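PDB 2B1E: exocyst complex component EXO70 from Saccharomyces cerevisiae, which tethers secretory vesicles to sites of exocytosis as a subunit of the exocyst complex, and takes part in the assembly of that complex. Local coordinates for residues K175-N181 / F245-L249; I253-K257 / L271-T275; P102-I106 / S182-A186; R319-F323 / F371-I376. All coordinates share one frame; numbering follows the deposited sequence.

Interaction 1. Residues K175-N181 / F245-L249; sequences KGSSGMN and FSFEL
Glu248 reaches from helix 245-259 to the backbone of Gly176, in the loop that runs into helix 180-201, and the contact illustrates how a capped helix start can be pinned to a neighbouring helix. The cap is Ser178: with OG trans to its own N (chi1 178°), the hydroxyl is turned to accept from Met180 N at 3.2 Å in a nearly straight bond (166°). Beyond CG the Glu248 chain is extended and sets its carboxylate against Gly176. Gly176 N donates to Glu248 OE1, although the modelled length of 2.5 Å is very short and its exact value doubtful. The positive phi of Gly176 suits a glycine. Asn181 stands beside the other carboxylate oxygen, its ND2 3.6 Å from Glu248 OE2, while its amide donates weakly to Ser178 O. Lys175 sends its amine elsewhere, to Glu325 O, and makes a cation-pi contact with Tyr326. On the apolar side, the ring of Phe245 swings out to meet Met180 CB, which sits at the ring edge 4.0 Å from Phe245 CZ. With an alanine here, the ring's place beside Met180 CB would probably be left as a gap, leaving Met180 with Leu249 as its apolar neighbour on this helix. Met180 is bent at chi2 and chi3 and its thioether end turns away, but the side chain crosses Leu249 at about a right angle, Met180 CG resting 3.8 Å from Leu249 CD2.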
loop_
_atom_site.group_PDB
_atom_site.type_symbol
_atom_site.label_atom_id
_atom_site.label_comp_id
_atom_site.label_asym_id
_atom_site.label_seq_id
_atom_site.Cartn_x
_atom_site.Cartn_y
_atom_site.Cartn_z
ATOM N N LYS A 175 7.953 10.959 -0.965
ATOM C CA LYS A 175 6.973 10.082 -1.597
ATOM C C LYS A 175 7.076 10.159 -3.116
ATOM O O LYS A 175 7.350 11.220 -3.675
ATOM C CB LYS A 175 5.555 10.466 -1.163
ATOM C CG LYS A 175 4.466 9.628 -1.815
ATOM C CD LYS A 175 3.074 10.173 -1.531
ATOM C CE LYS A 175 2.013 9.341 -2.235
ATOM N NZ LYS A 175 0.651 9.925 -2.095
ATOM N N GLY A 176 6.857 9.022 -3.773
ATOM C CA GLY A 176 6.916 8.958 -5.222
ATOM C C GLY A 176 8.128 9.649 -5.813
ATOM O O GLY A 176 8.049 10.242 -6.888
ATOM N N SER A 177 9.256 9.567 -5.117
ATOM C CA SER A 177 10.473 10.209 -5.588
ATOM C C SER A 177 11.467 9.194 -6.136
ATOM O O SER A 177 12.393 9.553 -6.864
ATOM C CB SER A 177 11.115 11.003 -4.446
ATOM O OG SER A 177 12.185 11.806 -4.916
ATOM N N SER A 178 11.263 7.925 -5.792
ATOM C CA SER A 178 12.149 6.849 -6.229
ATOM C C SER A 178 12.299 6.740 -7.744
ATOM O O SER A 178 11.428 7.166 -8.504
ATOM C CB SER A 178 11.653 5.513 -5.678
ATOM O OG SER A 178 12.468 4.443 -6.120
ATOM N N GLY A 179 13.416 6.158 -8.169
ATOM C CA GLY A 179 13.670 5.993 -9.588
ATOM C C GLY A 179 13.025 4.732 -10.130
ATOM O O GLY A 179 13.121 4.436 -11.322
ATOM N N MET A 180 12.366 3.986 -9.249
ATOM C CA MET A 180 11.702 2.754 -9.648
ATOM C C MET A 180 10.475 3.101 -10.488
ATOM O O MET A 180 10.020 2.299 -11.307
ATOM C CB MET A 180 11.284 1.956 -8.410
ATOM C CG MET A 180 10.942 0.498 -8.687
ATOM S SD MET A 180 12.376 -0.505 -9.148
ATOM C CE MET A 180 12.430 -0.224 -10.900
ATOM N N ASN A 181 9.958 4.310 -10.286
ATOM C CA ASN A 181 8.785 4.782 -11.013
ATOM C C ASN A 181 9.075 4.983 -12.498
ATOM O O ASN A 181 8.343 4.480 -13.354
ATOM C CB ASN A 181 8.276 6.091 -10.402
ATOM C CG ASN A 181 7.898 5.941 -8.940
ATOM O OD1 ASN A 181 7.094 5.080 -8.582
ATOM N ND2 ASN A 181 8.477 6.780 -8.086
ATOM N N PHE A 245 7.324 2.772 0.990
ATOM C CA PHE A 245 7.769 2.676 -0.391
ATOM C C PHE A 245 7.179 1.420 -1.014
ATOM O O PHE A 245 6.997 1.342 -2.230
ATOM C CB PHE A 245 9.296 2.620 -0.463
ATOM C CG PHE A 245 9.828 2.535 -1.865
ATOM C CD1 PHE A 245 9.487 3.499 -2.809
ATOM C CD2 PHE A 245 10.660 1.487 -2.247
ATOM C CE1 PHE A 245 9.963 3.421 -4.108
ATOM C CE2 PHE A 245 11.142 1.403 -3.550
ATOM C CZ PHE A 245 10.792 2.372 -4.482
ATOM N N SER A 246 6.879 0.441 -0.170
ATOM C CA SER A 246 6.305 -0.815 -0.625
ATOM C C SER A 246 5.020 -0.573 -1.413
ATOM O O SER A 246 4.713 -1.307 -2.352
ATOM C CB SER A 246 6.017 -1.724 0.569
ATOM O OG SER A 246 5.113 -1.110 1.465
ATOM N N PHE A 247 4.267 0.455 -1.032
ATOM C CA PHE A 247 3.028 0.770 -1.734
ATOM C C PHE A 247 3.316 1.123 -3.191
ATOM O O PHE A 247 2.539 0.777 -4.084
ATOM C CB PHE A 247 2.298 1.940 -1.063
ATOM C CG PHE A 247 1.711 1.608 0.282
ATOM C CD1 PHE A 247 0.993 0.429 0.474
ATOM C CD2 PHE A 247 1.839 2.494 1.349
ATOM C CE1 PHE A 247 0.407 0.140 1.708
ATOM C CE2 PHE A 247 1.258 2.215 2.585
ATOM C CZ PHE A 247 0.541 1.036 2.764
ATOM N N GLU A 248 4.431 1.809 -3.430
ATOM C CA GLU A 248 4.806 2.195 -4.787
ATOM C C GLU A 248 5.378 1.011 -5.560
ATOM O O GLU A 248 5.307 0.970 -6.788
ATOM C CB GLU A 248 5.824 3.336 -4.763
ATOM C CG GLU A 248 5.313 4.601 -4.095
ATOM C CD GLU A 248 6.329 5.726 -4.121
ATOM O OE1 GLU A 248 6.158 6.694 -3.352
ATOM O OE2 GLU A 248 7.293 5.647 -4.909
ATOM N N LEU A 249 5.958 0.056 -4.841
ATOM C CA LEU A 249 6.511 -1.131 -5.476
ATOM C C LEU A 249 5.363 -2.033 -5.902
ATOM O O LEU A 249 5.395 -2.625 -6.979
ATOM C CB LEU A 249 7.437 -1.875 -4.513
ATOM C CG LEU A 249 8.772 -1.192 -4.198
ATOM C CD1 LEU A 249 9.529 -2.002 -3.151
ATOM C CD2 LEU A 249 9.601 -1.063 -5.476
#

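Interaction 2. Residues I253-K257 / L271-T275; sequences INDVK and LQDCT
Lys257 and Thr275 reach toward each other tip to tip, Lys257 NZ giving a hydrogen bond of 2.9 Å to Thr275 OG1. The threonine hydroxyl in turn donates to Leu271 O one turn earlier, at 3.2 Å from OG1 to O and from above the carbonyl plane, so that one oxygen both accepts from the lysine and donates to its own helix. Leu271 O also takes the backbone N-H of Thr275. A bend at chi3 (-61°) turns the end of Lys257 toward the threonine, while its stem slides past Leu271, with Lys257 CG 3.9 Å from Leu271 CD1. Beside this polar link lies an apolar seam. Ile253 CD1 meets Leu271 CD2 at 3.6 Å, and Val256 CG1 comes to the other methyl, Leu271 CD1, at 4.0 Å, so the leucine straddles two residues one helical turn apart. Ile253 CG1 also lies against Thr275 OG1. The segments run antiparallel at 152° with axes 10.6 Å apart, as in a helical hairpin of consecutive helices 245-259 and 268-299. Helix 209-233 packs against both arms, placing Tyr224 on Ile253 and Val256, Ile221 on Leu271 and Phe228 on Cys274, while Leu187 of helix 180-201 touches Val256.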
loop_
_atom_site.group_PDB
_atom_site.type_symbol
_atom_site.label_atom_id
_atom_site.label_comp_id
_atom_site.label_asym_id
_atom_site.label_seq_id
_atom_site.Cartn_x
_atom_site.Cartn_y
_atom_site.Cartn_z
ATOM N N ILE A 253 4.936 -3.551 -9.787
ATOM C CA ILE A 253 4.740 -4.931 -10.209
ATOM C C ILE A 253 3.342 -5.159 -10.794
ATOM O O ILE A 253 3.169 -5.985 -11.694
ATOM C CB ILE A 253 4.983 -5.923 -9.036
ATOM C CG1 ILE A 253 5.039 -7.359 -9.567
ATOM C CG2 ILE A 253 3.877 -5.801 -7.998
ATOM C CD1 ILE A 253 6.223 -7.634 -10.466
ATOM N N ASN A 254 2.345 -4.434 -10.290
ATOM C CA ASN A 254 0.990 -4.575 -10.816
ATOM C C ASN A 254 0.945 -4.073 -12.258
ATOM O O ASN A 254 0.403 -4.741 -13.137
ATOM C CB ASN A 254 -0.016 -3.786 -9.972
ATOM C CG ASN A 254 -0.340 -4.470 -8.656
ATOM O OD1 ASN A 254 0.199 -5.533 -8.343
ATOM N ND2 ASN A 254 -1.227 -3.860 -7.880
ATOM N N ASP A 255 1.509 -2.893 -12.496
ATOM C CA ASP A 255 1.526 -2.326 -13.844
ATOM C C ASP A 255 2.262 -3.231 -14.836
ATOM O O ASP A 255 1.834 -3.390 -15.979
ATOM C CB ASP A 255 2.174 -0.937 -13.840
ATOM C CG ASP A 255 1.283 0.124 -13.208
ATOM O OD1 ASP A 255 0.073 -0.143 -13.033
ATOM O OD2 ASP A 255 1.789 1.229 -12.899
ATOM N N VAL A 256 3.369 -3.823 -14.399
ATOM C CA VAL A 256 4.133 -4.700 -15.274
ATOM C C VAL A 256 3.342 -5.966 -15.569
ATOM O O VAL A 256 3.250 -6.389 -16.718
ATOM C CB VAL A 256 5.504 -5.076 -14.652
ATOM C CG1 VAL A 256 6.192 -6.141 -15.495
ATOM C CG2 VAL A 256 6.388 -3.844 -14.569
ATOM N N LYS A 257 2.752 -6.560 -14.536
ATOM C CA LYS A 257 1.973 -7.776 -14.732
ATOM C C LYS A 257 0.773 -7.589 -15.660
ATOM O O LYS A 257 0.490 -8.456 -16.488
ATOM C CB LYS A 257 1.500 -8.345 -13.390
ATOM C CG LYS A 257 2.617 -8.938 -12.558
ATOM C CD LYS A 257 2.094 -9.905 -11.497
ATOM C CE LYS A 257 1.161 -9.225 -10.515
ATOM N NZ LYS A 257 0.771 -10.156 -9.419
ATOM N N LEU A 271 8.013 -12.516 -11.580
ATOM C CA LEU A 271 7.097 -11.473 -11.151
ATOM C C LEU A 271 6.255 -11.999 -9.997
ATOM O O LEU A 271 6.150 -11.361 -8.950
ATOM C CB LEU A 271 6.188 -11.048 -12.305
ATOM C CG LEU A 271 6.879 -10.511 -13.560
ATOM C CD1 LEU A 271 5.828 -10.016 -14.547
ATOM C CD2 LEU A 271 7.832 -9.384 -13.179
ATOM N N GLN A 272 5.668 -13.175 -10.193
ATOM C CA GLN A 272 4.834 -13.793 -9.174
ATOM C C GLN A 272 5.569 -13.861 -7.838
ATOM O O GLN A 272 5.025 -13.470 -6.803
ATOM C CB GLN A 272 4.413 -15.190 -9.626
ATOM C CG GLN A 272 3.665 -15.183 -10.952
ATOM C CD GLN A 272 3.274 -16.572 -11.412
ATOM O OE1 GLN A 272 4.118 -17.465 -11.514
ATOM N NE2 GLN A 272 1.990 -16.760 -11.698
ATOM N N ASP A 273 6.804 -14.348 -7.856
ATOM C CA ASP A 273 7.582 -14.428 -6.630
ATOM C C ASP A 273 7.665 -13.028 -6.025
ATOM O O ASP A 273 7.452 -12.844 -4.826
ATOM C CB ASP A 273 8.988 -14.953 -6.918
ATOM C CG ASP A 273 8.976 -16.327 -7.563
ATOM O OD1 ASP A 273 8.350 -17.249 -6.996
ATOM O OD2 ASP A 273 9.600 -16.488 -8.637
ATOM N N CYS A 274 7.968 -12.044 -6.866
ATOM C CA CYS A 274 8.073 -10.659 -6.418
ATOM C C CYS A 274 6.764 -10.168 -5.814
ATOM O O CYS A 274 6.762 -9.472 -4.800
ATOM C CB CYS A 274 8.476 -9.749 -7.583
ATOM S SG CYS A 274 10.205 -9.905 -8.081
ATOM N N THR A 275 5.652 -10.534 -6.442
ATOM C CA THR A 275 4.341 -10.129 -5.956
ATOM C C THR A 275 4.069 -10.704 -4.571
ATOM O O THR A 275 3.765 -9.962 -3.639
ATOM C CB THR A 275 3.218 -10.589 -6.909
ATOM O OG1 THR A 275 3.382 -9.954 -8.182
ATOM C CG2 THR A 275 1.853 -10.225 -6.340
#

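Interaction 3. Residues P102-I106 / S182-A186; sequences PQINI and SYTEA
Gln103 and Ser182 supply the polar part of this contact between the short helix 102-108 and the first turns of helix 180-201. Gln103 NE2 donates to Ser182 OG at 2.7 Å, with an N-H...O angle of 152°, and the serine oxygen lies practically in the plane of the amide. A bend at chi2 (53°) folds the glutamine back across the gap, for its CB leaves the backbone without facing the other helix. With a leucine in place of Gln103, Ser182 OG loses its amide donor, and the serine hydroxyl would probably be left free to turn.

The apolar part is small and compact. Pro102 CB touches Ala186 CB at 3.8 Å, two side chains short enough to let the backbones draw near, and Ile106 CD1 adds a looser approach to the same methyl at 4.4 Å. Pro102 also touches Cys154, and Ala186 touches Met155, both of helix 136-155; Leu158 lies against Ala186.

A third kind of contact sets carbon against carboxylate. Glu185 extends from one side and Ile106 comes to meet it from the opposite direction, with Ile106 CG2 3.2 Å from Glu185 OE2 and Ile106 CD1 3.8 Å from the same oxygen. The CG2 methyl approaches the carboxylate obliquely, CD1 from above its plane.

The segment axes pass 10.0 Å apart and cross at 85°. The arrangement is a near-perpendicular helix crossing, in which a short connecting helix between helices 66-94 and 117-132 is laid across a longer helix of an all-helical rod.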
loop_
_atom_site.group_PDB
_atom_site.type_symbol
_atom_site.label_atom_id
_atom_site.label_comp_id
_atom_site.label_asym_id
_atom_site.label_seq_id
_atom_site.Cartn_x
_atom_site.Cartn_y
_atom_site.Cartn_z
ATOM N N PRO A 102 15.564 6.859 -21.868
ATOM C CA PRO A 102 14.098 6.954 -21.887
ATOM C C PRO A 102 13.559 8.124 -21.060
ATOM O O PRO A 102 12.552 8.736 -21.418
ATOM C CB PRO A 102 13.655 5.608 -21.310
ATOM C CG PRO A 102 14.823 4.694 -21.594
ATOM C CD PRO A 102 15.994 5.578 -21.283
ATOM N N GLN A 103 14.237 8.423 -19.956
ATOM C CA GLN A 103 13.833 9.507 -19.061
ATOM C C GLN A 103 13.596 10.817 -19.801
ATOM O O GLN A 103 12.765 11.622 -19.386
ATOM C CB GLN A 103 14.887 9.715 -17.972
ATOM C CG GLN A 103 14.488 10.725 -16.914
ATOM C CD GLN A 103 13.135 10.412 -16.301
ATOM O OE1 GLN A 103 12.120 11.005 -16.667
ATOM N NE2 GLN A 103 13.114 9.467 -15.374
ATOM N N ILE A 104 14.331 11.036 -20.888
ATOM C CA ILE A 104 14.168 12.253 -21.677
ATOM C C ILE A 104 12.804 12.227 -22.360
ATOM O O ILE A 104 12.014 13.164 -22.233
ATOM C CB ILE A 104 15.273 12.380 -22.753
ATOM C CG1 ILE A 104 16.627 12.613 -22.076
ATOM C CG2 ILE A 104 14.928 13.507 -23.730
ATOM C CD1 ILE A 104 17.805 12.571 -23.016
ATOM N N ASN A 105 12.529 11.143 -23.080
ATOM C CA ASN A 105 11.254 10.991 -23.772
ATOM C C ASN A 105 10.103 11.150 -22.784
ATOM O O ASN A 105 9.125 11.847 -23.059
ATOM C CB ASN A 105 11.185 9.616 -24.437
ATOM C CG ASN A 105 12.207 9.454 -25.537
ATOM O OD1 ASN A 105 11.924 9.716 -26.708
ATOM N ND2 ASN A 105 13.412 9.042 -25.166
ATOM N N ILE A 106 10.225 10.499 -21.630
ATOM C CA ILE A 106 9.193 10.577 -20.602
ATOM C C ILE A 106 8.961 12.027 -20.177
ATOM O O ILE A 106 7.838 12.528 -20.227
ATOM C CB ILE A 106 9.584 9.754 -19.358
ATOM C CG1 ILE A 106 9.595 8.263 -19.703
ATOM C CG2 ILE A 106 8.614 10.032 -18.220
ATOM C CD1 ILE A 106 10.035 7.380 -18.561
ATOM N N SER A 182 10.136 5.724 -12.802
ATOM C CA SER A 182 10.513 5.966 -14.191
ATOM C C SER A 182 10.915 4.653 -14.851
ATOM O O SER A 182 10.446 4.329 -15.942
ATOM C CB SER A 182 11.678 6.952 -14.273
ATOM O OG SER A 182 11.291 8.228 -13.806
ATOM N N TYR A 183 11.786 3.905 -14.180
ATOM C CA TYR A 183 12.255 2.622 -14.689
ATOM C C TYR A 183 11.057 1.792 -15.121
ATOM O O TYR A 183 11.085 1.141 -16.172
ATOM C CB TYR A 183 13.028 1.869 -13.606
ATOM C CG TYR A 183 13.698 0.603 -14.102
ATOM C CD1 TYR A 183 15.018 0.617 -14.551
ATOM C CD2 TYR A 183 13.003 -0.609 -14.139
ATOM C CE1 TYR A 183 15.631 -0.546 -15.024
ATOM C CE2 TYR A 183 13.604 -1.775 -14.609
ATOM C CZ TYR A 183 14.916 -1.738 -15.047
ATOM O OH TYR A 183 15.514 -2.896 -15.496
ATOM N N THR A 184 10.005 1.818 -14.303
ATOM C CA THR A 184 8.785 1.076 -14.592
ATOM C C THR A 184 8.070 1.641 -15.811
ATOM O O THR A 184 7.671 0.893 -16.707
ATOM C CB THR A 184 7.806 1.110 -13.401
ATOM O OG1 THR A 184 8.345 0.349 -12.313
ATOM C CG2 THR A 184 6.464 0.519 -13.803
ATOM N N GLU A 185 7.911 2.960 -15.843
ATOM C CA GLU A 185 7.233 3.608 -16.956
ATOM C C GLU A 185 7.968 3.327 -18.261
ATOM O O GLU A 185 7.341 3.081 -19.295
ATOM C CB GLU A 185 7.147 5.119 -16.727
ATOM C CG GLU A 185 6.179 5.821 -17.658
ATOM C CD GLU A 185 6.259 7.335 -17.564
ATOM O OE1 GLU A 185 6.335 7.864 -16.434
ATOM O OE2 GLU A 185 6.236 7.997 -18.622
ATOM N N ALA A 186 9.298 3.357 -18.211
ATOM C CA ALA A 186 10.105 3.098 -19.398
ATOM C C ALA A 186 9.860 1.669 -19.869
ATOM O O ALA A 186 9.605 1.423 -21.049
ATOM C CB ALA A 186 11.583 3.297 -19.079
#

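Interaction 4. Residues R319-F323 / F371-I376; sequences RLRKF and FISDCI
Phe371 turns an edge to the face of Phe323, so that Phe371 CE2 stands over that ring, 4.4 Å from Phe323 CE1. This is an edge-to-face pair, with centroids 5.6 Å apart and planes inclined at 56°. On one face of Phe371 lies Cys375 SG, from the next turn of the same helix, offset toward the rim of the ring. At the edge of Phe323, in its plane, is the carbonyl carbon of Arg319, one turn back. The aromatic cluster extends beyond the pair: Phe286 meets both rings, Phe244 approaches Phe323 edge-to-face, and Trp342 does the same with Phe371.

Beside the rings, Leu320 is a knob set in a hole formed by Phe371, Ile372, Cys375 and Ile376. Its CG lies anti to its carbonyl carbon (chi1 -68°), which points the fork at Cys375, and both Leu320 methyls, CD1 and CD2, come to 4.0 Å from Cys375 CB. Leu320 CD2 does most of the filling: it is 3.8 Å from Cys375 SG, 4.2 Å from Ile372 CD1 and 4.3 Å from Phe371 CE2. Leu320 CD1 turns instead to Ile376 CG1, at 4.3 Å. All six touching residues are buried. Asp374 looks elsewhere, to salt bridges with Arg339 and Arg444.

The segment axes lie 11.7 Å apart and run antiparallel at 175°. A single leucine knob in a four-residue hole, beside an edge-to-face aromatic pair, thus links helices 311-323 and 364-391 in the antiparallel helical packing of the elongated Exo70 rod.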
loop_
_atom_site.group_PDB
_atom_site.type_symbol
_atom_site.label_atom_id
_atom_site.label_comp_id
_atom_site.label_asym_id
_atom_site.label_seq_id
_atom_site.Cartn_x
_atom_site.Cartn_y
_atom_site.Cartn_z
ATOM N N ARG A 319 2.515 8.255 12.733
ATOM C CA ARG A 319 2.534 7.037 11.932
ATOM C C ARG A 319 1.250 6.901 11.116
ATOM O O ARG A 319 1.295 6.685 9.902
ATOM C CB ARG A 319 2.717 5.818 12.844
ATOM C CG ARG A 319 2.609 4.467 12.148
ATOM C CD ARG A 319 3.679 4.267 11.081
ATOM N NE ARG A 319 5.038 4.343 11.615
ATOM C CZ ARG A 319 6.133 4.121 10.894
ATOM N NH1 ARG A 319 6.030 3.807 9.610
ATOM N NH2 ARG A 319 7.333 4.219 11.450
ATOM N N LEU A 320 0.104 7.020 11.783
ATOM C CA LEU A 320 -1.181 6.926 11.095
ATOM C C LEU A 320 -1.293 8.072 10.090
ATOM O O LEU A 320 -1.886 7.920 9.016
ATOM C CB LEU A 320 -2.337 6.993 12.104
ATOM C CG LEU A 320 -2.483 5.807 13.062
ATOM C CD1 LEU A 320 -3.658 6.040 14.001
ATOM C CD2 LEU A 320 -2.686 4.524 12.264
ATOM N N ARG A 321 -0.706 9.210 10.448
ATOM C CA ARG A 321 -0.711 10.402 9.606
ATOM C C ARG A 321 0.020 10.119 8.300
ATOM O O ARG A 321 -0.353 10.631 7.245
ATOM C CB ARG A 321 -0.025 11.561 10.337
ATOM C CG ARG A 321 -0.059 12.902 9.600
ATOM C CD ARG A 321 -1.485 13.394 9.428
ATOM N NE ARG A 321 -1.564 14.842 9.236
ATOM C CZ ARG A 321 -1.342 15.473 8.086
ATOM N NH1 ARG A 321 -1.022 14.794 6.988
ATOM N NH2 ARG A 321 -1.439 16.795 8.039
ATOM N N LYS A 322 1.064 9.302 8.375
ATOM C CA LYS A 322 1.836 8.958 7.190
ATOM C C LYS A 322 1.074 7.915 6.377
ATOM O O LYS A 322 1.098 7.934 5.144
ATOM C CB LYS A 322 3.213 8.426 7.590
ATOM C CG LYS A 322 4.014 9.382 8.469
ATOM C CD LYS A 322 5.400 8.837 8.784
ATOM C CE LYS A 322 6.082 9.653 9.872
ATOM N NZ LYS A 322 6.158 11.104 9.539
ATOM N N PHE A 323 0.398 7.012 7.078
ATOM C CA PHE A 323 -0.399 5.968 6.443
ATOM C C PHE A 323 -1.470 6.624 5.574
ATOM O O PHE A 323 -1.716 6.197 4.449
ATOM C CB PHE A 323 -1.078 5.106 7.509
ATOM C CG PHE A 323 -0.366 3.823 7.813
ATOM C CD1 PHE A 323 -0.529 2.711 6.995
ATOM C CD2 PHE A 323 0.452 3.715 8.934
ATOM C CE1 PHE A 323 0.110 1.507 7.288
ATOM C CE2 PHE A 323 1.097 2.513 9.237
ATOM C CZ PHE A 323 0.925 1.407 8.413
ATOM N N PHE A 371 -9.065 -0.644 10.631
ATOM C CA PHE A 371 -7.655 -0.642 11.008
ATOM C C PHE A 371 -7.276 0.615 11.786
ATOM O O PHE A 371 -6.607 0.540 12.812
ATOM C CB PHE A 371 -6.760 -0.732 9.767
ATOM C CG PHE A 371 -5.305 -0.500 10.061
ATOM C CD1 PHE A 371 -4.573 -1.429 10.792
ATOM C CD2 PHE A 371 -4.682 0.675 9.653
ATOM C CE1 PHE A 371 -3.242 -1.192 11.116
ATOM C CE2 PHE A 371 -3.346 0.923 9.974
ATOM C CZ PHE A 371 -2.625 -0.014 10.710
ATOM N N ILE A 372 -7.687 1.774 11.283
ATOM C CA ILE A 372 -7.360 3.022 11.955
ATOM C C ILE A 372 -8.020 3.049 13.329
ATOM O O ILE A 372 -7.385 3.407 14.319
ATOM C CB ILE A 372 -7.838 4.241 11.141
ATOM C CG1 ILE A 372 -7.345 4.124 9.693
ATOM C CG2 ILE A 372 -7.331 5.526 11.777
ATOM C CD1 ILE A 372 -5.864 3.832 9.559
ATOM N N SER A 373 -9.292 2.661 13.373
ATOM C CA SER A 373 -10.049 2.630 14.619
ATOM C C SER A 373 -9.423 1.622 15.581
ATOM O O SER A 373 -9.363 1.863 16.785
ATOM C CB SER A 373 -11.514 2.262 14.345
ATOM O OG SER A 373 -12.213 3.330 13.712
ATOM N N ASP A 374 -8.956 0.498 15.048
ATOM C CA ASP A 374 -8.324 -0.521 15.882
ATOM C C ASP A 374 -7.033 0.030 16.483
ATOM O O ASP A 374 -6.711 -0.250 17.639
ATOM C CB ASP A 374 -8.018 -1.779 15.065
ATOM C CG ASP A 374 -9.238 -2.661 14.875
ATOM O OD1 ASP A 374 -10.304 -2.339 15.439
ATOM O OD2 ASP A 374 -9.125 -3.684 14.166
ATOM N N CYS A 375 -6.309 0.822 15.697
ATOM C CA CYS A 375 -5.063 1.430 16.153
ATOM C C CYS A 375 -5.304 2.393 17.314
ATOM O O CYS A 375 -4.564 2.389 18.302
ATOM C CB CYS A 375 -4.381 2.183 15.001
ATOM S SG CYS A 375 -3.461 1.133 13.829
ATOM N N ILE A 376 -6.333 3.227 17.189
ATOM C CA ILE A 376 -6.651 4.188 18.236
ATOM C C ILE A 376 -7.158 3.459 19.477
ATOM O O ILE A 376 -6.858 3.864 20.598
ATOM C CB ILE A 376 -7.678 5.223 17.734
ATOM C CG1 ILE A 376 -7.053 6.023 16.585
ATOM C CG2 ILE A 376 -8.069 6.175 18.858
ATOM C CD1 ILE A 376 -8.045 6.876 15.815
#

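How the interactions relate
The four contacts are spread along an elongated, all-helical chain. Interaction 1 lies about 14 Å, centre to centre, from both interaction 2 and interaction 3: it shares helix 245-259 with the former and helix 180-201 with the latter. Because interactions 1 and 3 both use helix 180-201, the helix tied to 102-108 is the one whose start meets helix 245-259; their segments alternate along the chain. The other pairs come in series. Interaction 4 is later in the chain, its centre about 21 Å from interaction 1 and about 34 Å from interaction 3. Only interaction 2 joins consecutive helices; the others bring together helices further apart in sequence, building the rod without any strand.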